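Local coordinates for phenylacetic acid degradation-related protein (Ralstonia eutropha JMP134, PDB 2PIM) that probably hydrolyses acyl-CoA thioesters, as a dimeric hot-dog-fold member of the PaaI-like thioesterase family, at residues S91-A96 with G125-T130. Numbering follows the deposited sequence.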
loop_
_atom_site.group_PDB
_atom_site.type_symbol
_atom_site.label_atom_id
_atom_site.label_comp_id
_atom_site.label_asym_id
_atom_site.label_seq_id
_atom_site.Cartn_x
_atom_site.Cartn_y
_atom_site.Cartn_z
ATOM N N SER A 91 -9.593 2.766 1.402
ATOM C CA SER A 91 -10.274 3.806 2.118
ATOM C C SER A 91 -9.703 3.745 3.509
ATOM O O SER A 91 -9.629 2.656 4.126
ATOM C CB SER A 91 -11.807 3.581 2.159
ATOM O OG SER A 91 -12.376 3.537 0.864
ATOM N N PHE A 92 -9.337 4.924 3.997
ATOM C CA PHE A 92 -8.695 5.111 5.275
ATOM C C PHE A 92 -9.684 5.817 6.172
ATOM O O PHE A 92 -10.068 6.930 5.888
ATOM C CB PHE A 92 -7.426 5.972 5.121
ATOM C CG PHE A 92 -6.449 5.409 4.130
ATOM C CD1 PHE A 92 -5.878 4.171 4.351
ATOM C CD2 PHE A 92 -6.129 6.093 2.965
ATOM C CE1 PHE A 92 -5.017 3.610 3.436
ATOM C CE2 PHE A 92 -5.232 5.539 2.044
ATOM C CZ PHE A 92 -4.692 4.289 2.281
ATOM N N LEU A 93 -10.052 5.149 7.255
ATOM C CA LEU A 93 -11.229 5.441 8.010
ATOM C C LEU A 93 -10.837 6.048 9.335
ATOM O O LEU A 93 -11.413 7.057 9.750
ATOM C CB LEU A 93 -11.974 4.126 8.233
ATOM C CG LEU A 93 -13.150 3.733 7.309
ATOM C CD1 LEU A 93 -12.908 3.945 5.870
ATOM C CD2 LEU A 93 -13.543 2.293 7.556
ATOM N N ARG A 94 -9.885 5.386 10.010
ATOM C CA ARG A 94 -9.371 5.784 11.318
ATOM C C ARG A 94 -7.881 5.535 11.406
ATOM O O ARG A 94 -7.378 4.602 10.784
ATOM C CB ARG A 94 -10.014 4.969 12.445
ATOM C CG ARG A 94 -11.495 5.015 12.460
ATOM C CD ARG A 94 -12.078 4.136 13.547
ATOM N NE ARG A 94 -13.504 4.433 13.686
ATOM C CZ ARG A 94 -14.473 3.922 12.928
ATOM N NH1 ARG A 94 -14.207 3.045 11.962
ATOM N NH2 ARG A 94 -15.733 4.285 13.145
ATOM N N PRO A 95 -7.185 6.332 12.220
ATOM C CA PRO A 95 -5.746 6.152 12.397
ATOM C C PRO A 95 -5.394 4.867 13.156
ATOM O O PRO A 95 -6.127 4.436 14.049
ATOM C CB PRO A 95 -5.331 7.414 13.180
ATOM C CG PRO A 95 -6.537 7.808 13.904
ATOM C CD PRO A 95 -7.701 7.452 13.044
ATOM N N ALA A 96 -4.309 4.229 12.727
ATOM C CA ALA A 96 -3.785 3.040 13.371
ATOM C C ALA A 96 -2.494 3.410 14.094
ATOM O O ALA A 96 -1.817 4.385 13.746
ATOM C CB ALA A 96 -3.524 1.953 12.354
ATOM N N GLY A 125 -10.490 -3.239 17.961
ATOM C CA GLY A 125 -11.923 -3.365 17.802
ATOM C C GLY A 125 -12.578 -2.331 16.925
ATOM O O GLY A 125 -13.801 -2.291 16.887
ATOM N N LYS A 126 -11.787 -1.506 16.223
ATOM C CA LYS A 126 -12.320 -0.533 15.245
ATOM C C LYS A 126 -11.706 -0.725 13.883
ATOM O O LYS A 126 -10.543 -1.061 13.782
ATOM C CB LYS A 126 -12.058 0.909 15.681
ATOM C CG LYS A 126 -12.613 1.242 17.058
ATOM C CD LYS A 126 -12.498 2.728 17.350
ATOM C CE LYS A 126 -12.363 2.971 18.848
ATOM N NZ LYS A 126 -12.952 4.274 19.269
ATOM N N LEU A 127 -12.506 -0.503 12.847
ATOM C CA LEU A 127 -12.034 -0.529 11.458
ATOM C C LEU A 127 -11.127 0.628 11.233
ATOM O O LEU A 127 -11.543 1.750 11.435
ATOM C CB LEU A 127 -13.155 -0.322 10.467
ATOM C CG LEU A 127 -13.852 -1.514 9.856
ATOM C CD1 LEU A 127 -14.945 -0.989 8.923
ATOM C CD2 LEU A 127 -12.881 -2.374 9.116
ATOM N N VAL A 128 -9.909 0.371 10.774
ATOM C CA VAL A 128 -9.030 1.478 10.412
ATOM C C VAL A 128 -9.023 1.772 8.898
ATOM O O VAL A 128 -8.864 2.938 8.479
ATOM C CB VAL A 128 -7.626 1.291 10.999
ATOM C CG1 VAL A 128 -7.713 1.286 12.534
ATOM C CG2 VAL A 128 -6.962 0.032 10.528
ATOM N N ALA A 129 -9.190 0.733 8.084
ATOM C CA ALA A 129 -9.143 0.892 6.670
ATOM C C ALA A 129 -9.903 -0.238 5.999
ATOM O O ALA A 129 -10.005 -1.335 6.558
ATOM C CB ALA A 129 -7.692 0.907 6.190
ATOM N N THR A 130 -10.446 0.049 4.817
ATOM C CA THR A 130 -11.041 -0.980 3.972
ATOM C C THR A 130 -10.437 -0.988 2.581
ATOM O O THR A 130 -9.816 -0.011 2.157
ATOM C CB THR A 130 -12.568 -0.798 3.872
ATOM O OG1 THR A 130 -12.853 0.472 3.356
ATOM C CG2 THR A 130 -13.217 -0.885 5.224
#
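Leu93 CD2 fits into the shallow notch between Leu127 and Thr130, 3.8 Å from Leu127 CD1 and 4.0 Å from Thr130 CG2, the two leucines lying side by side and pointing the same way. Beside them the extended chain of Arg94 crosses Lys126 at about a right angle, CD against Lys126 CB, and the turn at chi4 (83°) directs NH1 to Leu127 O (3.0 Å). That carbonyl lies at the guanidinium edge, in its plane, and offers a lone pair. Deeper, Val128 CG1 fills the hollow under the turning 94-96 backbone, 4.2 Å from Ala96 CB, which also packs on Leu61 of helix 58-75. On the same helix-facing side Ala129 CB meets Phe92 CD1 obliquely and touches Leu65. Ser91 and Thr130 form an antiparallel hydrogen-bonded pair; the non-hydrogen-bonded pair Phe92-Ala129 ends the ladder. Beyond it Val128 O receives both Leu93 N (2.8 Å) and Arg94 N (3.1 Å) from one face of its plane, while Val128 and Ala129 form a classic bulge opposite Leu121. Across the dimer interface Ser91 continues the hot-dog sheet into the second subunit. All five hydrogen bonds between the segments end on backbone carbonyls, with Arg94 the one side-chain donor, whose positive charge probably polarises the Leu127 carbonyl.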